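PDB 3NT8: ancylostoma secreted protein 1 from Necator americanus, which is a secreted protein with two CAP domains, probably associated with the transition of infective hookworm larvae to parasitism. Local coordinates for residues 237-248 and 319-330; 268-276 and 416-424. One frame throughout, in Å; residues are numbered along the deposited sequence.

Contact 1 of 2, residues 237-248 and 319-330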
loop_
_atom_site.group_PDB
_atom_site.type_symbol
_atom_site.label_atom_id
_atom_site.label_comp_id
_atom_site.label_asym_id
_atom_site.label_seq_id
_atom_site.Cartn_x
_atom_site.Cartn_y
_atom_site.Cartn_z
ATOM N N VAL A 237 1.655 13.760 -2.876
ATOM C CA VAL A 237 1.683 12.582 -3.757
ATOM C C VAL A 237 2.969 12.520 -4.586
ATOM O O VAL A 237 3.534 11.429 -4.736
ATOM C CB VAL A 237 0.418 12.459 -4.623
ATOM C CG1 VAL A 237 0.361 11.112 -5.379
ATOM C CG2 VAL A 237 -0.874 12.589 -3.729
ATOM N N ARG A 238 3.435 13.682 -5.060
ATOM C CA ARG A 238 4.679 13.796 -5.799
ATOM C C ARG A 238 5.808 13.274 -4.941
ATOM O O ARG A 238 6.602 12.434 -5.388
ATOM C CB ARG A 238 4.961 15.240 -6.216
ATOM C CG ARG A 238 3.903 15.864 -7.166
ATOM C CD ARG A 238 4.202 17.318 -7.586
ATOM N NE ARG A 238 3.253 17.753 -8.608
ATOM C CZ ARG A 238 2.309 18.677 -8.438
ATOM N NH1 ARG A 238 2.186 19.311 -7.278
ATOM N NH2 ARG A 238 1.484 18.971 -9.433
ATOM N N ASP A 239 5.914 13.794 -3.718
ATOM C CA ASP A 239 7.007 13.391 -2.808
ATOM C C ASP A 239 6.923 11.911 -2.406
ATOM O O ASP A 239 7.931 11.292 -2.126
ATOM C CB ASP A 239 7.027 14.235 -1.554
ATOM C CG ASP A 239 7.270 15.702 -1.826
ATOM O OD1 ASP A 239 8.019 16.050 -2.785
ATOM O OD2 ASP A 239 6.727 16.513 -1.039
ATOM N N THR A 240 5.724 11.357 -2.344
ATOM C CA THR A 240 5.623 9.955 -2.145
ATOM C C THR A 240 6.291 9.151 -3.272
ATOM O O THR A 240 7.197 8.345 -3.014
ATOM C CB THR A 240 4.197 9.533 -1.905
ATOM O OG1 THR A 240 3.717 10.253 -0.772
ATOM C CG2 THR A 240 4.144 8.073 -1.560
ATOM N N PHE A 241 5.873 9.368 -4.515
ATOM C CA PHE A 241 6.504 8.672 -5.646
ATOM C C PHE A 241 7.995 8.866 -5.669
ATOM O O PHE A 241 8.720 7.892 -5.909
ATOM C CB PHE A 241 5.940 9.113 -6.997
ATOM C CG PHE A 241 4.604 8.476 -7.366
ATOM C CD1 PHE A 241 4.519 7.122 -7.658
ATOM C CD2 PHE A 241 3.455 9.255 -7.499
ATOM C CE1 PHE A 241 3.290 6.513 -8.031
ATOM C CE2 PHE A 241 2.226 8.668 -7.863
ATOM C CZ PHE A 241 2.155 7.316 -8.140
ATOM N N LEU A 242 8.452 10.109 -5.438
ATOM C CA LEU A 242 9.823 10.480 -5.651
ATOM C C LEU A 242 10.710 9.846 -4.600
ATOM O O LEU A 242 11.759 9.301 -4.953
ATOM C CB LEU A 242 9.995 12.004 -5.752
ATOM C CG LEU A 242 11.378 12.572 -6.071
ATOM C CD1 LEU A 242 11.832 12.203 -7.458
ATOM C CD2 LEU A 242 11.452 14.119 -5.868
ATOM N N SER A 243 10.285 9.910 -3.331
ATOM C CA SER A 243 11.025 9.334 -2.218
ATOM C C SER A 243 11.031 7.810 -2.288
ATOM O O SER A 243 12.076 7.215 -2.059
ATOM C CB SER A 243 10.470 9.763 -0.865
ATOM O OG SER A 243 9.122 9.315 -0.757
ATOM N N VAL A 244 9.876 7.192 -2.568
ATOM C CA VAL A 244 9.830 5.730 -2.715
ATOM C C VAL A 244 10.716 5.250 -3.869
ATOM O O VAL A 244 11.438 4.266 -3.733
ATOM C CB VAL A 244 8.401 5.162 -2.821
ATOM C CG1 VAL A 244 8.460 3.623 -3.007
ATOM C CG2 VAL A 244 7.586 5.485 -1.554
ATOM N N HIS A 245 10.715 5.964 -4.984
ATOM C CA HIS A 245 11.656 5.644 -6.073
ATOM C C HIS A 245 13.088 5.724 -5.674
ATOM O O HIS A 245 13.850 4.743 -5.836
ATOM C CB HIS A 245 11.410 6.450 -7.336
ATOM C CG HIS A 245 10.274 5.901 -8.164
ATOM N ND1 HIS A 245 8.960 5.867 -7.714
ATOM C CD2 HIS A 245 10.258 5.359 -9.407
ATOM C CE1 HIS A 245 8.192 5.329 -8.643
ATOM N NE2 HIS A 245 8.956 4.998 -9.674
ATOM N N ASN A 246 13.468 6.878 -5.159
ATOM C CA ASN A 246 14.849 7.130 -4.798
ATOM C C ASN A 246 15.410 6.259 -3.727
ATOM O O ASN A 246 16.570 5.922 -3.811
ATOM C CB ASN A 246 15.112 8.611 -4.493
ATOM C CG ASN A 246 15.396 9.419 -5.769
ATOM O OD1 ASN A 246 16.076 8.920 -6.628
ATOM N ND2 ASN A 246 14.878 10.664 -5.880
ATOM N N GLU A 247 14.580 5.922 -2.728
ATOM C CA GLU A 247 14.990 5.091 -1.666
ATOM C C GLU A 247 15.249 3.644 -2.120
ATOM O O GLU A 247 16.133 2.973 -1.602
ATOM C CB GLU A 247 13.952 5.122 -0.551
ATOM C CG GLU A 247 13.994 6.399 0.227
ATOM C CD GLU A 247 13.245 6.347 1.543
ATOM O OE1 GLU A 247 12.574 5.331 1.856
ATOM O OE2 GLU A 247 13.335 7.347 2.277
ATOM N N PHE A 248 14.451 3.179 -3.070
ATOM C CA PHE A 248 14.685 1.907 -3.683
ATOM C C PHE A 248 15.936 1.934 -4.580
ATOM O O PHE A 248 16.738 0.986 -4.547
ATOM C CB PHE A 248 13.460 1.469 -4.467
ATOM C CG PHE A 248 12.353 0.810 -3.652
ATOM C CD1 PHE A 248 12.640 -0.132 -2.676
ATOM C CD2 PHE A 248 10.995 1.043 -3.984
ATOM C CE1 PHE A 248 11.617 -0.831 -1.932
ATOM C CE2 PHE A 248 9.959 0.361 -3.247
ATOM C CZ PHE A 248 10.309 -0.609 -2.225
ATOM N N ASN A 319 -1.839 9.083 -1.893
ATOM C CA ASN A 319 -0.548 8.709 -1.297
ATOM C C ASN A 319 -0.419 7.220 -1.035
ATOM O O ASN A 319 0.627 6.668 -1.265
ATOM C CB ASN A 319 -0.287 9.468 0.006
ATOM C CG ASN A 319 0.115 10.901 -0.217
ATOM O OD1 ASN A 319 1.088 11.175 -0.932
ATOM N ND2 ASN A 319 -0.590 11.833 0.441
ATOM N N LYS A 320 -1.487 6.589 -0.524
ATOM C CA LYS A 320 -1.563 5.154 -0.367
ATOM C C LYS A 320 -1.430 4.472 -1.743
ATOM O O LYS A 320 -0.722 3.485 -1.897
ATOM C CB LYS A 320 -2.891 4.712 0.342
ATOM C CG LYS A 320 -2.832 4.841 1.870
ATOM C CD LYS A 320 -4.062 4.300 2.619
ATOM C CE LYS A 320 -4.029 4.737 4.087
ATOM N NZ LYS A 320 -4.409 6.187 4.299
ATOM N N ALA A 321 -2.151 4.982 -2.735
ATOM C CA ALA A 321 -2.060 4.407 -4.089
ATOM C C ALA A 321 -0.649 4.623 -4.673
ATOM O O ALA A 321 -0.167 3.776 -5.354
ATOM C CB ALA A 321 -3.085 4.981 -4.977
ATOM N N ALA A 322 0.029 5.702 -4.326
ATOM C CA ALA A 322 1.358 5.977 -4.892
ATOM C C ALA A 322 2.392 4.978 -4.287
ATOM O O ALA A 322 3.233 4.473 -5.003
ATOM C CB ALA A 322 1.765 7.416 -4.638
ATOM N N LYS A 323 2.221 4.623 -3.000
ATOM C CA LYS A 323 3.204 3.849 -2.272
ATOM C C LYS A 323 2.995 2.388 -2.692
ATOM O O LYS A 323 3.976 1.640 -2.972
ATOM C CB LYS A 323 3.076 4.064 -0.719
ATOM C CG LYS A 323 4.329 3.666 0.112
ATOM C CD LYS A 323 4.095 3.540 1.625
ATOM C CE LYS A 323 5.317 2.907 2.345
ATOM N NZ LYS A 323 6.678 3.565 2.046
ATOM N N GLN A 324 1.729 1.977 -2.735
ATOM C CA GLN A 324 1.400 0.636 -3.151
ATOM C C GLN A 324 1.853 0.350 -4.624
ATOM O O GLN A 324 2.281 -0.747 -4.940
ATOM C CB GLN A 324 -0.096 0.405 -3.016
ATOM C CG GLN A 324 -0.496 -1.026 -3.038
ATOM C CD GLN A 324 -2.037 -1.215 -3.057
ATOM O OE1 GLN A 324 -2.642 -1.528 -4.124
ATOM N NE2 GLN A 324 -2.671 -1.042 -1.880
ATOM N N ALA A 325 1.682 1.305 -5.512
ATOM C CA ALA A 325 1.983 1.106 -6.940
ATOM C C ALA A 325 3.462 0.954 -7.059
ATOM O O ALA A 325 3.922 0.045 -7.715
ATOM C CB ALA A 325 1.499 2.301 -7.808
ATOM N N SER A 326 4.193 1.880 -6.472
ATOM C CA SER A 326 5.631 1.865 -6.495
ATOM C C SER A 326 6.220 0.528 -5.996
ATOM O O SER A 326 7.160 0.008 -6.588
ATOM C CB SER A 326 6.121 3.061 -5.689
ATOM O OG SER A 326 5.822 4.248 -6.402
ATOM N N GLN A 327 5.626 -0.022 -4.926
ATOM C CA GLN A 327 6.175 -1.219 -4.288
ATOM C C GLN A 327 5.845 -2.446 -5.124
ATOM O O GLN A 327 6.663 -3.344 -5.210
ATOM C CB GLN A 327 5.633 -1.386 -2.841
ATOM C CG GLN A 327 6.233 -0.313 -1.835
ATOM C CD GLN A 327 5.433 -0.277 -0.505
ATOM O OE1 GLN A 327 4.227 -0.556 -0.483
ATOM N NE2 GLN A 327 6.103 0.029 0.583
ATOM N N LEU A 328 4.626 -2.498 -5.679
ATOM C CA LEU A 328 4.204 -3.630 -6.542
ATOM C C LEU A 328 5.090 -3.674 -7.789
ATOM O O LEU A 328 5.500 -4.769 -8.219
ATOM C CB LEU A 328 2.719 -3.548 -6.937
ATOM C CG LEU A 328 1.740 -3.991 -5.828
ATOM C CD1 LEU A 328 0.200 -3.618 -6.058
ATOM C CD2 LEU A 328 1.902 -5.506 -5.434
ATOM N N TRP A 329 5.385 -2.523 -8.357
ATOM C CA TRP A 329 6.353 -2.492 -9.480
ATOM C C TRP A 329 7.740 -2.999 -9.063
ATOM O O TRP A 329 8.320 -3.841 -9.794
ATOM C CB TRP A 329 6.501 -1.124 -10.041
ATOM C CG TRP A 329 5.252 -0.548 -10.602
ATOM C CD1 TRP A 329 4.221 -1.223 -11.143
ATOM C CD2 TRP A 329 4.931 0.861 -10.715
ATOM N NE1 TRP A 329 3.250 -0.320 -11.558
ATOM C CE2 TRP A 329 3.662 0.952 -11.291
ATOM C CE3 TRP A 329 5.588 2.042 -10.358
ATOM C CZ2 TRP A 329 3.030 2.182 -11.526
ATOM C CZ3 TRP A 329 4.909 3.269 -10.551
ATOM C CH2 TRP A 329 3.674 3.316 -11.122
ATOM N N TRP A 330 8.254 -2.494 -7.914
ATOM C CA TRP A 330 9.569 -2.844 -7.398
ATOM C C TRP A 330 9.723 -4.314 -7.011
ATOM O O TRP A 330 10.800 -4.906 -7.248
ATOM C CB TRP A 330 9.975 -1.932 -6.218
ATOM C CG TRP A 330 11.438 -2.048 -5.872
ATOM C CD1 TRP A 330 11.996 -2.831 -4.887
ATOM C CD2 TRP A 330 12.561 -1.406 -6.539
ATOM N NE1 TRP A 330 13.381 -2.696 -4.889
ATOM C CE2 TRP A 330 13.739 -1.813 -5.877
ATOM C CE3 TRP A 330 12.673 -0.504 -7.609
ATOM C CZ2 TRP A 330 15.004 -1.370 -6.270
ATOM C CZ3 TRP A 330 13.923 -0.070 -7.985
ATOM C CH2 TRP A 330 15.064 -0.494 -7.323
#
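Phe248 carries CG beside its backbone N (chi1 -82°), whereas Trp330 swings CG to the side away from the N (chi1 -167°), and these turns lay the two rings face to face at one end of a helix pair. The pair belongs to the second CAP domain, an alpha-beta-alpha sandwich; helices 235-253 and 318-330 run in nearly the same direction, and the axes of their segments approach to 8.8 Å. The Phe248 ring covers the five-membered ring of Trp330, with centroids 3.7 Å apart and planes inclined by only 5°. The side chains slide past each other in opposite directions, which places Phe248 CB 3.5 Å from the centroid of the indole six-membered ring, a CH-pi contact over its face. Trp330 NE1 is hydrogen-bonded to Glu257 OE1. The middle of the contact is smaller in scale. Ala322 CB sits over one face of the Phe241 ring, 3.5 Å from its centroid, and Val244 CG1 meets Ser326 CB at 3.6 Å. Phe241 also packs on Leu370, Cys372 and Val374 of strand 369-376, so its ring joins the helix pair to the central sheet. His245 ND1 donates to Phe241 O at 2.7 Å within its own helix while NE2 bonds to Tyr387 OH; the imidazole is thus fixed from two sides, its edge toward Trp329 CZ3. The serine hydroxyl between the helices is likewise satisfied internally: Ser326 OG donates to Ala322 O at 3.0 Å, reaching it from the face opposite Ser326 N, and lies 3.4 Å from His245 CE1.

Contact 2 of 2, residues 268-276 and 416-424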
loop_
_atom_site.group_PDB
_atom_site.type_symbol
_atom_site.label_atom_id
_atom_site.label_comp_id
_atom_site.label_asym_id
_atom_site.label_seq_id
_atom_site.Cartn_x
_atom_site.Cartn_y
_atom_site.Cartn_z
ATOM N N ALA A 268 25.542 -0.725 -7.938
ATOM C CA ALA A 268 25.408 0.119 -9.133
ATOM C C ALA A 268 26.507 1.140 -9.080
ATOM O O ALA A 268 26.696 1.761 -8.024
ATOM C CB ALA A 268 24.074 0.841 -9.117
ATOM N N ALA A 269 27.218 1.331 -10.195
ATOM C CA ALA A 269 28.318 2.322 -10.263
ATOM C C ALA A 269 27.880 3.760 -10.534
ATOM O O ALA A 269 28.593 4.708 -10.146
ATOM C CB ALA A 269 29.371 1.918 -11.324
ATOM N N LYS A 270 26.798 3.944 -11.287
ATOM C CA LYS A 270 26.367 5.309 -11.644
ATOM C C LYS A 270 24.846 5.500 -11.664
ATOM O O LYS A 270 24.279 5.925 -12.688
ATOM C CB LYS A 270 26.975 5.747 -12.992
ATOM C CG LYS A 270 26.696 4.849 -14.183
ATOM C CD LYS A 270 27.319 5.437 -15.416
ATOM C CE LYS A 270 26.831 4.592 -16.610
ATOM N NZ LYS A 270 25.270 4.425 -16.609
ATOM N N MET A 271 24.214 5.181 -10.537
ATOM C CA MET A 271 22.775 5.269 -10.350
ATOM C C MET A 271 22.349 6.681 -10.077
ATOM O O MET A 271 22.652 7.224 -9.040
ATOM C CB MET A 271 22.327 4.361 -9.201
ATOM C CG MET A 271 20.811 4.300 -9.021
ATOM S SD MET A 271 19.885 3.333 -10.271
ATOM C CE MET A 271 20.611 1.709 -9.941
ATOM N N LEU A 272 21.649 7.286 -11.011
ATOM C CA LEU A 272 21.298 8.692 -10.890
ATOM C C LEU A 272 20.110 8.925 -9.933
ATOM O O LEU A 272 19.170 8.101 -9.828
ATOM C CB LEU A 272 20.941 9.217 -12.274
ATOM C CG LEU A 272 22.100 9.281 -13.269
ATOM C CD1 LEU A 272 21.455 9.420 -14.654
ATOM C CD2 LEU A 272 23.011 10.448 -12.959
ATOM N N LYS A 273 20.165 10.041 -9.226
ATOM C CA LYS A 273 19.091 10.408 -8.315
ATOM C C LYS A 273 17.984 11.011 -9.145
ATOM O O LYS A 273 18.239 11.898 -9.934
ATOM C CB LYS A 273 19.578 11.449 -7.279
ATOM C CG LYS A 273 18.536 11.758 -6.171
ATOM C CD LYS A 273 19.164 12.625 -5.042
ATOM C CE LYS A 273 18.260 12.695 -3.822
ATOM N NZ LYS A 273 18.749 13.758 -2.915
ATOM N N MET A 274 16.757 10.542 -8.963
ATOM C CA MET A 274 15.627 11.097 -9.722
ATOM C C MET A 274 15.183 12.452 -9.204
ATOM O O MET A 274 15.185 12.711 -8.008
ATOM C CB MET A 274 14.408 10.147 -9.713
ATOM C CG MET A 274 14.543 8.937 -10.605
ATOM S SD MET A 274 13.265 7.715 -10.319
ATOM C CE MET A 274 13.538 6.727 -11.788
ATOM N N VAL A 275 14.762 13.287 -10.134
ATOM C CA VAL A 275 14.118 14.542 -9.798
ATOM C C VAL A 275 12.681 14.517 -10.370
ATOM O O VAL A 275 12.462 13.930 -11.449
ATOM C CB VAL A 275 14.921 15.789 -10.338
ATOM C CG1 VAL A 275 16.235 15.964 -9.601
ATOM C CG2 VAL A 275 15.216 15.682 -11.782
ATOM N N TYR A 276 11.745 15.135 -9.656
ATOM C CA TYR A 276 10.399 15.323 -10.118
ATOM C C TYR A 276 10.291 16.364 -11.262
ATOM O O TYR A 276 10.906 17.423 -11.209
ATOM C CB TYR A 276 9.474 15.671 -8.943
ATOM C CG TYR A 276 8.076 15.169 -9.211
ATOM C CD1 TYR A 276 7.734 13.857 -8.949
ATOM C CD2 TYR A 276 7.108 15.992 -9.809
ATOM C CE1 TYR A 276 6.476 13.383 -9.261
ATOM C CE2 TYR A 276 5.885 15.528 -10.080
ATOM C CZ TYR A 276 5.556 14.232 -9.796
ATOM O OH TYR A 276 4.291 13.761 -10.112
ATOM N N VAL A 416 28.655 7.729 -0.372
ATOM C CA VAL A 416 28.671 6.270 -0.361
ATOM C C VAL A 416 27.604 5.698 0.539
ATOM O O VAL A 416 27.286 4.527 0.430
ATOM C CB VAL A 416 30.064 5.624 -0.010
ATOM C CG1 VAL A 416 31.069 5.917 -1.089
ATOM C CG2 VAL A 416 30.552 6.018 1.392
ATOM N N THR A 417 27.045 6.509 1.421
ATOM C CA THR A 417 25.971 6.041 2.266
ATOM C C THR A 417 24.608 6.111 1.580
ATOM O O THR A 417 23.650 5.561 2.095
ATOM C CB THR A 417 25.904 6.861 3.563
ATOM O OG1 THR A 417 25.720 8.260 3.230
ATOM C CG2 THR A 417 27.172 6.674 4.364
ATOM N N GLU A 418 24.520 6.786 0.430
ATOM C CA GLU A 418 23.288 6.831 -0.393
ATOM C C GLU A 418 23.494 6.155 -1.790
ATOM O O GLU A 418 22.698 5.321 -2.190
ATOM C CB GLU A 418 22.799 8.290 -0.528
ATOM C CG GLU A 418 21.477 8.474 -1.146
ATOM C CD GLU A 418 21.171 9.924 -1.531
ATOM O OE1 GLU A 418 22.100 10.698 -1.811
ATOM O OE2 GLU A 418 19.972 10.291 -1.595
ATOM N N GLY A 419 24.571 6.501 -2.502
ATOM C CA GLY A 419 24.979 5.795 -3.708
ATOM C C GLY A 419 24.276 6.275 -4.960
ATOM O O GLY A 419 24.092 5.528 -5.897
ATOM N N LEU A 420 23.895 7.549 -4.972
ATOM C CA LEU A 420 23.151 8.189 -6.069
ATOM C C LEU A 420 23.874 9.426 -6.619
ATOM O O LEU A 420 24.158 10.354 -5.865
ATOM C CB LEU A 420 21.752 8.586 -5.569
ATOM C CG LEU A 420 20.763 7.468 -5.212
ATOM C CD1 LEU A 420 19.501 8.019 -4.534
ATOM C CD2 LEU A 420 20.378 6.623 -6.398
ATOM N N CYS A 421 24.173 9.415 -7.922
ATOM C CA CYS A 421 24.788 10.564 -8.589
ATOM C C CYS A 421 23.774 11.714 -8.778
ATOM O O CYS A 421 22.696 11.531 -9.327
ATOM C CB CYS A 421 25.399 10.183 -9.942
ATOM S SG CYS A 421 26.292 8.609 -10.015
ATOM N N SER A 422 24.137 12.905 -8.336
ATOM C CA SER A 422 23.217 14.037 -8.347
ATOM C C SER A 422 24.008 15.244 -8.792
ATOM O O SER A 422 25.195 15.399 -8.478
ATOM C CB SER A 422 22.628 14.263 -6.920
ATOM O OG SER A 422 21.555 15.214 -6.837
ATOM N N ALA A 423 23.354 16.093 -9.563
ATOM C CA ALA A 423 23.860 17.465 -9.707
ATOM C C ALA A 423 22.881 18.556 -9.147
ATOM O O ALA A 423 23.351 19.542 -8.546
ATOM C CB ALA A 423 24.355 17.747 -11.152
ATOM N N PRO A 424 21.522 18.364 -9.310
ATOM C CA PRO A 424 20.544 19.341 -8.717
ATOM C C PRO A 424 20.430 19.308 -7.171
ATOM O O PRO A 424 20.040 20.314 -6.543
ATOM C CB PRO A 424 19.183 18.967 -9.386
ATOM C CG PRO A 424 19.538 18.103 -10.588
ATOM C CD PRO A 424 20.819 17.367 -10.167
HETATM O O HOH W 1 25.953 4.757 -8.011
#
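Leu272 and Cys421 form a single beta bridge of parallel type, in which Cys421 N donates to Met271 O at 2.9 Å and Cys421 O accepts from Lys273 N, also at 2.9 Å. The second of these bonds is the straighter, with an N-H...O angle of 169° against 149°. Leu420 CA adds a CA-H...O contact to the same Met271 carbonyl oxygen. The bridge fastens the C-terminal tail to the extended chain that leads into strand 275-276 of the second CAP domain. Next to it, the side chains of Met271 and Leu420 lie side by side and point the same way, Met271 CG meeting Leu420 CD2 at 3.5 Å, while Leu272 CD2 rests against Cys421 CB. Cys421 SG lies 3.7 Å from Lys270 CA and is bonded to Cys408, so the bridged residue is also tied covalently within the C-terminal region. Lys273 CG stands anti to the backbone N (chi1 -173°) and the rest of the chain is extended; it passes across Leu420 at about a right angle and brings NZ to 3.9 Å from Glu418 OE2, a long salt bridge. Upstream, a single water donates to Ala268 O and to Gly419 O, the latter at 2.9 Å, and accepts from Met271 N, linking three backbone groups from both segments. Glu418 O in turn takes hydrogen bonds from Ser250 and Arg254, which tie the tail to helix 235-253 and the residues following it. Main-chain bonds, a shared water and apolar packing therefore hold the two segments together, the disulfide bracing the tail itself, and the stretched ion pair probably adds little.

Both contacts involve the second CAP domain, yet they lie at different depths. Contact 1 is centred about 9 Å from the centre of the chain and joins two helices mainly through aromatic and small apolar side chains, with serine and histidine side chains bonded to carbonyls of their own helix. Contact 2, centred about 17 Å from contact 1 and about 25 Å from the centre of the chain, has no paired helices and relies on main-chain bonds across the segments. Helix 235-253 connects the two: Asn246 OD1 is probably hydrogen-bonded to Met274 N at 2.9 Å, and Leu242 CD1 packs on Met274 O. One helix thus presents one side to 319-330 and other residues to the chain at 268-276.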